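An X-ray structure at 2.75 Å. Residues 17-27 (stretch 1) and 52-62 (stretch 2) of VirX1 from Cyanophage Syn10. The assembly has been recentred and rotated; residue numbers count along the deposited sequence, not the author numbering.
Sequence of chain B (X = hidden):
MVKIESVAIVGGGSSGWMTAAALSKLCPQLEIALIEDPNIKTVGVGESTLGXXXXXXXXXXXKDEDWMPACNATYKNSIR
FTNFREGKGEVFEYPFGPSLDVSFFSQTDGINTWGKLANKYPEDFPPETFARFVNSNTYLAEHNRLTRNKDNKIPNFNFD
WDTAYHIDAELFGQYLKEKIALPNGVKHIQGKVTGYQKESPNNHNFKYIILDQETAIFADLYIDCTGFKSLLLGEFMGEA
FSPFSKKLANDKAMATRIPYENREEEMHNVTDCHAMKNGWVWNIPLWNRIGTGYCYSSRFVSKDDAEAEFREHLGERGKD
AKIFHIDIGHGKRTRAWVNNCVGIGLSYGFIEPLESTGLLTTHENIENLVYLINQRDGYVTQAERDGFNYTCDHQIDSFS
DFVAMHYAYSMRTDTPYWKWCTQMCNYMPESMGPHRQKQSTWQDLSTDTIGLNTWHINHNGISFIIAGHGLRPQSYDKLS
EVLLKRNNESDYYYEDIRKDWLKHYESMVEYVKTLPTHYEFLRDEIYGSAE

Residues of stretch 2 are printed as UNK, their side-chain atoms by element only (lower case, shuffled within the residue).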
ATOM      1  N   TRP B  17      10.657  17.914  32.716  1.00 56.55           N
ATOM      2  CA  TRP B  17       9.562  18.742  33.272  1.00 55.95           C
ATOM      3  C   TRP B  17       8.364  18.761  32.324  1.00 57.13           C
ATOM      4  O   TRP B  17       7.231  18.855  32.818  1.00 63.24           O
ATOM      5  CB  TRP B  17      10.091  20.134  33.583  1.00 55.59           C
ATOM      6  CG  TRP B  17      11.009  20.106  34.757  1.00 55.37           C
ATOM      7  CD1 TRP B  17      12.333  20.405  34.785  1.00 55.81           C
ATOM      8  CD2 TRP B  17      10.657  19.692  36.083  1.00 56.46           C
ATOM      9  NE1 TRP B  17      12.821  20.243  36.051  1.00 58.17           N
ATOM     10  CE2 TRP B  17      11.820  19.795  36.866  1.00 57.54           C
ATOM     11  CE3 TRP B  17       9.469  19.255  36.684  1.00 57.39           C
ATOM     12  CZ2 TRP B  17      11.832  19.462  38.215  1.00 59.02           C
ATOM     13  CZ3 TRP B  17       9.481  18.934  38.022  1.00 58.67           C
ATOM     14  CH2 TRP B  17      10.648  19.034  38.774  1.00 59.75           C
ATOM     15  N   MET B  18       8.596  18.663  31.018  1.00 57.54           N
ATOM     16  CA  MET B  18       7.519  18.511  30.013  1.00 57.64           C
ATOM     17  C   MET B  18       6.746  17.226  30.325  1.00 58.54           C
ATOM     18  O   MET B  18       5.502  17.278  30.332  1.00 60.11           O
ATOM     19  CB  MET B  18       8.083  18.502  28.587  1.00 57.62           C
ATOM     20  CG  MET B  18       8.424  19.874  28.096  1.00 58.27           C
ATOM     21  SD  MET B  18       9.219  19.873  26.470  1.00 65.34           S
ATOM     22  CE  MET B  18       7.873  19.329  25.424  1.00 65.10           C
ATOM     23  N   THR B  19       7.458  16.144  30.635  1.00 60.08           N
ATOM     24  CA  THR B  19       6.881  14.820  31.002  1.00 60.24           C
ATOM     25  C   THR B  19       6.162  14.946  32.358  1.00 61.62           C
ATOM     26  O   THR B  19       4.979  14.553  32.444  1.00 61.17           O
ATOM     27  CB  THR B  19       7.964  13.730  30.998  1.00 59.71           C
ATOM     28  OG1 THR B  19       8.639  13.774  29.743  1.00 55.82           O
ATOM     29  CG2 THR B  19       7.405  12.347  31.216  1.00 59.49           C
ATOM     30  N   ALA B  20       6.830  15.496  33.371  1.00 62.28           N
ATOM     31  CA  ALA B  20       6.261  15.668  34.731  1.00 64.25           C
ATOM     32  C   ALA B  20       4.959  16.483  34.663  1.00 62.10           C
ATOM     33  O   ALA B  20       3.962  16.033  35.246  1.00 61.78           O
ATOM     34  CB  ALA B  20       7.272  16.310  35.654  1.00 64.88           C
ATOM     35  N   ALA B  21       4.968  17.627  33.971  1.00 60.71           N
ATOM     36  CA  ALA B  21       3.818  18.558  33.839  1.00 59.57           C
ATOM     37  C   ALA B  21       2.641  17.840  33.166  1.00 60.36           C
ATOM     38  O   ALA B  21       1.552  17.800  33.770  1.00 61.62           O
ATOM     39  CB  ALA B  21       4.220  19.782  33.060  1.00 57.55           C
ATOM     40  N   ALA B  22       2.865  17.283  31.969  1.00 59.27           N
ATOM     41  CA  ALA B  22       1.861  16.539  31.162  1.00 59.09           C
ATOM     42  C   ALA B  22       1.217  15.433  32.001  1.00 59.99           C
ATOM     43  O   ALA B  22      -0.015  15.419  32.109  1.00 60.51           O
ATOM     44  CB  ALA B  22       2.502  15.968  29.927  1.00 57.97           C
ATOM     45  N   LEU B  23       2.028  14.549  32.583  1.00 60.32           N
ATOM     46  CA  LEU B  23       1.550  13.401  33.397  1.00 61.80           C
ATOM     47  C   LEU B  23       0.771  13.922  34.611  1.00 62.24           C
ATOM     48  O   LEU B  23      -0.323  13.390  34.871  1.00 63.89           O
ATOM     49  CB  LEU B  23       2.745  12.532  33.809  1.00 63.18           C
ATOM     50  CG  LEU B  23       3.352  11.676  32.684  1.00 63.99           C
ATOM     51  CD1 LEU B  23       4.454  10.755  33.204  1.00 64.98           C
ATOM     52  CD2 LEU B  23       2.296  10.848  31.971  1.00 63.34           C
ATOM     53  N   SER B  24       1.294  14.931  35.319  1.00 60.78           N
ATOM     54  CA  SER B  24       0.681  15.475  36.564  1.00 61.48           C
ATOM     55  C   SER B  24      -0.718  16.051  36.265  1.00 62.05           C
ATOM     56  O   SER B  24      -1.615  15.906  37.118  1.00 64.02           O
ATOM     57  CB  SER B  24       1.575  16.496  37.228  1.00 59.89           C
ATOM     58  OG  SER B  24       1.545  17.734  36.533  1.00 58.12           O
ATOM     59  N   LYS B  25      -0.898  16.656  35.087  1.00 61.52           N
ATOM     60  CA  LYS B  25      -2.138  17.369  34.684  1.00 62.28           C
ATOM     61  C   LYS B  25      -3.100  16.398  33.982  1.00 63.18           C
ATOM     62  O   LYS B  25      -4.280  16.382  34.376  1.00 66.42           O
ATOM     63  CB  LYS B  25      -1.798  18.575  33.805  1.00 61.73           C
ATOM     64  CG  LYS B  25      -2.998  19.355  33.296  1.00 65.76           C
ATOM     65  CD  LYS B  25      -2.773  20.835  33.169  1.00 68.54           C
ATOM     66  CE  LYS B  25      -4.004  21.577  32.673  1.00 72.04           C
ATOM     67  NZ  LYS B  25      -4.471  21.070  31.357  1.00 72.83           N
ATOM     68  N   LEU B  26      -2.632  15.615  33.001  1.00 61.16           N
ATOM     69  CA  LEU B  26      -3.491  14.760  32.130  1.00 60.44           C
ATOM     70  C   LEU B  26      -3.672  13.352  32.726  1.00 62.55           C
ATOM     71  O   LEU B  26      -4.548  12.623  32.234  1.00 63.08           O
ATOM     72  CB  LEU B  26      -2.876  14.692  30.730  1.00 58.59           C
ATOM     73  CG  LEU B  26      -2.582  16.037  30.062  1.00 57.86           C
ATOM     74  CD1 LEU B  26      -1.848  15.863  28.748  1.00 56.14           C
ATOM     75  CD2 LEU B  26      -3.856  16.812  29.832  1.00 59.50           C
ATOM     76  N   CYS B  27      -2.877  12.956  33.726  1.00 64.37           N
ATOM     77  CA  CYS B  27      -2.932  11.611  34.369  1.00 64.17           C
ATOM     78  C   CYS B  27      -2.920  11.783  35.886  1.00 65.22           C
ATOM     79  O   CYS B  27      -2.011  11.305  36.572  1.00 61.00           O
ATOM     80  CB  CYS B  27      -1.783  10.721  33.900  1.00 63.41           C
ATOM     81  SG  CYS B  27      -1.675  10.565  32.088  1.00 62.12           S
ATOM     82  N   UNK B  52       3.289  21.115  15.934  1.00 67.74           N
ATOM     83  CA  UNK B  52       3.017  20.006  16.894  1.00 69.60           C
ATOM     84  C   UNK B  52       2.999  20.546  18.336  1.00 67.66           C
ATOM     85  O   UNK B  52       2.154  20.112  19.137  1.00 68.49           O
ATOM     86  n   UNK B  52       3.849  17.801  14.464  1.00 80.13           N
ATOM     87  c   UNK B  52       3.555  16.620  13.949  1.00 82.90           C
ATOM     88  c   UNK B  52       4.097  18.895  16.759  1.00 73.20           C
ATOM     89  c   UNK B  52       3.524  16.428  16.157  1.00 78.33           C
ATOM     90  n   UNK B  52       3.345  15.758  14.971  1.00 81.28           N
ATOM     91  c   UNK B  52       3.804  17.721  15.860  1.00 76.81           C
ATOM     92  N   UNK B  53       3.928  21.456  18.649  1.00 65.30           N
ATOM     93  CA  UNK B  53       4.141  22.069  19.992  1.00 59.97           C
ATOM     94  C   UNK B  53       2.873  22.768  20.482  1.00 58.17           C
ATOM     95  O   UNK B  53       2.646  22.797  21.708  1.00 56.13           O
ATOM     96  c   UNK B  53       6.919  23.092  23.363  1.00 61.96           C
ATOM     97  c   UNK B  53       6.859  24.420  23.694  1.00 60.88           C
ATOM     98  c   UNK B  53       5.794  24.872  21.603  1.00 60.23           C
ATOM     99  c   UNK B  53       6.290  25.310  22.817  1.00 60.76           C
ATOM    100  c   UNK B  53       5.295  23.062  19.926  1.00 60.08           C
ATOM    101  c   UNK B  53       6.405  22.651  22.155  1.00 61.78           C
ATOM    102  c   UNK B  53       5.828  23.533  21.258  1.00 60.22           C
ATOM    103  N   UNK B  54       2.083  23.327  19.556  1.00 59.40           N
ATOM    104  CA  UNK B  54       0.819  24.037  19.878  1.00 60.50           C
ATOM    105  C   UNK B  54      -0.149  23.048  20.555  1.00 60.15           C
ATOM    106  O   UNK B  54      -0.814  23.458  21.544  1.00 60.40           O
ATOM    107  o   UNK B  54       0.934  27.014  18.806  1.00 68.60           O
ATOM    108  c   UNK B  54       0.233  24.744  18.655  1.00 61.99           C
ATOM    109  c   UNK B  54       1.013  25.948  18.191  1.00 63.50           C
ATOM    110  n   UNK B  54       1.745  25.801  17.097  1.00 63.31           N
ATOM    111  N   UNK B  55      -0.216  21.797  20.079  1.00 59.27           N
ATOM    112  CA  UNK B  55      -1.088  20.744  20.663  1.00 60.26           C
ATOM    113  C   UNK B  55      -0.689  20.518  22.128  1.00 58.19           C
ATOM    114  O   UNK B  55      -1.595  20.420  22.978  1.00 59.56           O
ATOM    115  c   UNK B  55      -2.303  15.853  20.127  1.00 67.02           C
ATOM    116  c   UNK B  55      -1.869  18.285  20.314  1.00 62.48           C
ATOM    117  n   UNK B  55      -1.882  14.659  19.357  1.00 69.29           N
ATOM    118  c   UNK B  55      -0.945  19.418  19.904  1.00 61.52           C
ATOM    119  c   UNK B  55      -1.246  16.927  20.096  1.00 63.41           C
ATOM    120  N   UNK B  56       0.617  20.419  22.400  1.00 55.53           N
ATOM    121  CA  UNK B  56       1.171  20.235  23.763  1.00 54.01           C
ATOM    122  C   UNK B  56       0.711  21.417  24.622  1.00 56.49           C
ATOM    123  O   UNK B  56       0.113  21.200  25.700  1.00 58.40           O
ATOM    124  c   UNK B  56       3.946  18.385  26.864  1.00 48.22           C
ATOM    125  c   UNK B  56       3.335  19.860  25.064  1.00 49.32           C
ATOM    126  c   UNK B  56       3.817  20.926  25.816  1.00 49.24           C
ATOM    127  c   UNK B  56       4.370  20.719  27.070  1.00 48.62           C
ATOM    128  c   UNK B  56       3.417  18.585  25.598  1.00 48.30           C
ATOM    129  c   UNK B  56       4.431  19.448  27.591  1.00 47.80           C
ATOM    130  c   UNK B  56       2.698  20.086  23.720  1.00 52.06           C
ATOM    131  N   UNK B  57       0.956  22.641  24.153  1.00 58.84           N
ATOM    132  CA  UNK B  57       0.597  23.875  24.904  1.00 62.09           C
ATOM    133  C   UNK B  57      -0.910  23.885  25.196  1.00 65.78           C
ATOM    134  O   UNK B  57      -1.290  24.180  26.351  1.00 68.70           O
ATOM    135  c   UNK B  57       3.061  25.774  25.388  1.00 59.19           C
ATOM    136  c   UNK B  57       2.874  26.318  22.922  1.00 61.68           C
ATOM    137  c   UNK B  57       2.538  25.324  24.026  1.00 60.53           C
ATOM    138  c   UNK B  57       1.030  25.091  24.085  1.00 61.89           C
ATOM    139  N   UNK B  58      -1.730  23.539  24.196  1.00 66.95           N
ATOM    140  CA  UNK B  58      -3.215  23.544  24.292  1.00 68.76           C
ATOM    141  C   UNK B  58      -3.662  22.487  25.314  1.00 68.95           C
ATOM    142  O   UNK B  58      -4.561  22.800  26.124  1.00 68.33           O
ATOM    143  c   UNK B  58      -3.205  25.424  21.333  1.00 69.68           C
ATOM    144  c   UNK B  58      -3.999  24.733  22.185  1.00 70.30           C
ATOM    145  c   UNK B  58      -3.830  23.418  22.879  1.00 70.11           C
ATOM    146  n   UNK B  58      -5.129  25.512  22.362  1.00 71.78           N
ATOM    147  c   UNK B  58      -5.024  26.621  21.653  1.00 71.75           C
ATOM    148  n   UNK B  58      -3.855  26.584  21.009  1.00 71.50           N
ATOM    149  N   UNK B  59      -3.024  21.311  25.312  1.00 69.99           N
ATOM    150  CA  UNK B  59      -3.310  20.197  26.261  1.00 70.55           C
ATOM    151  C   UNK B  59      -3.008  20.633  27.700  1.00 69.02           C
ATOM    152  O   UNK B  59      -3.684  20.120  28.607  1.00 71.22           O
ATOM    153  c   UNK B  59      -2.471  18.964  25.891  1.00 70.89           C
ATOM    154  c   UNK B  59      -1.874  17.209  24.213  1.00 71.71           C
ATOM    155  c   UNK B  59      -2.977  18.124  24.723  1.00 73.25           C
ATOM    156  c   UNK B  59      -4.205  17.315  25.132  1.00 75.52           C
ATOM    157  N   UNK B  60      -2.043  21.538  27.901  1.00 66.82           N
ATOM    158  CA  UNK B  60      -1.631  22.020  29.251  1.00 67.33           C
ATOM    159  C   UNK B  60      -2.283  23.368  29.580  1.00 70.39           C
ATOM    160  O   UNK B  60      -1.972  23.885  30.675  1.00 69.92           O
ATOM    161  c   UNK B  60       0.061  19.760  30.144  1.00 68.82           C
ATOM    162  c   UNK B  60       0.667  20.822  29.238  1.00 65.98           C
ATOM    163  c   UNK B  60      -0.105  22.140  29.315  1.00 65.48           C
ATOM    164  c   UNK B  60       2.119  21.038  29.613  1.00 64.72           C
ATOM    165  N   UNK B  61      -3.124  23.911  28.678  1.00 71.52           N
ATOM    166  CA  UNK B  61      -3.899  25.173  28.849  1.00 71.39           C
ATOM    167  C   UNK B  61      -2.966  26.381  28.967  1.00 68.82           C
ATOM    168  O   UNK B  61      -3.369  27.368  29.602  1.00 73.09           O
ATOM    169  c   UNK B  61      -6.018  24.229  29.953  1.00 80.99           C
ATOM    170  o   UNK B  61      -6.740  24.357  28.925  1.00 78.62           O
ATOM    171  c   UNK B  61      -4.798  25.127  30.085  1.00 76.29           C
ATOM    172  o   UNK B  61      -6.245  23.430  30.900  1.00 85.19           O
ATOM    173  N   UNK B  62      -1.781  26.331  28.358  1.00 65.43           N
ATOM    174  CA  UNK B  62      -0.748  27.392  28.478  1.00 62.96           C
ATOM    175  C   UNK B  62      -1.062  28.501  27.475  1.00 63.23           C
ATOM    176  O   UNK B  62      -0.994  28.221  26.277  1.00 66.46           O
ATOM    177  c   UNK B  62       2.301  25.033  28.861  1.00 62.41           C
ATOM    178  c   UNK B  62       0.630  26.777  28.217  1.00 60.77           C
ATOM    179  c   UNK B  62       1.647  26.754  30.520  1.00 60.78           C
ATOM    180  c   UNK B  62       1.174  25.920  29.353  1.00 60.89           C
TER

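Position 52 carries one carbon and then a five-membered ring of three carbons and two nitrogens, the signature of histidine. His52 lies out of reach of stretch 1, partly exposed, where a polar ring is at ease. At position 53 one carbon leads to a six-carbon ring, whose edge meets the CE methyl of Met18; this is phenylalanine, with Phe53 CE1 4.4 Å from Met18 CE. Its CB points sideways, but the ring's end comes nearer.

Position 54 has two carbons, the second bearing one oxygen and one nitrogen: an amide, Asn54, buried and without contact here, its ND2 hydrogen-bonded just outside the stretches. Position 55 is a row of four carbons ending in nitrogen, hence Lys55, partly exposed; its amine is hydrogen-bonded elsewhere in the structure.

Position 56 again shows one carbon and a six-carbon ring, now lying against Met18 and Ala22. It is Phe56. Met18 CE sits over one face, 4.1 Å from the ring centroid and 12° off the normal, a CH-pi contact that suits a polarised methyl beside sulfur. Phe56 CZ comes within 3.7 Å of Met18 O, and Phe56 CE1 lies 4.2 Å from Ala22 CB; the small alanine leaves space for the ring.

Positions 57 and 58 do not touch stretch 1. The first has four carbons forked at the second, Leu57, apolar in a buried site; the second has one carbon and a five-membered ring with two nitrogens, His58, polar and partly exposed.

Position 59 has four carbons forked at the second, as leucine does. Leu59 CB packs 4.3 Å from Leu26 CD1, apolar against apolar. Position 60 has the same forked four carbons, their end close to Ala21 and Ala22: Leu60. Leu60 CD2 approaches Ala22 CA at 3.8 Å and Leu60 CD1 approaches Ala21 CB at 4.2 Å, so the branched end fits over small residues.

Position 61 has two carbons, the second with two oxygens, one beside the Lys25 amine. This is Asp61, whose carboxylate matches that charge: Asp61 OD2 and Lys25 NZ form a 3.0 Å salt bridge. Its positive phi belongs to a Schellman motif, closed by bonds from Asp61 N to His58 O and from the N of position 62 to Leu57 O. Position 62, four carbons forked at the second, is Leu62, beyond contact.

The helices cross at 47°, their axes 11.2 Å apart at closest approach. Aromatic and aliphatic side chains fill the contact beside Met18, Ala21, Ala22 and Leu26. At the helix end, Lys25 NZ adds a weak hydrogen bond to Leu59 O at 3.0 Å, joining carbonyl and carboxylate through one amine.

Stretch 2 52-62: HFNKFLHLLDL
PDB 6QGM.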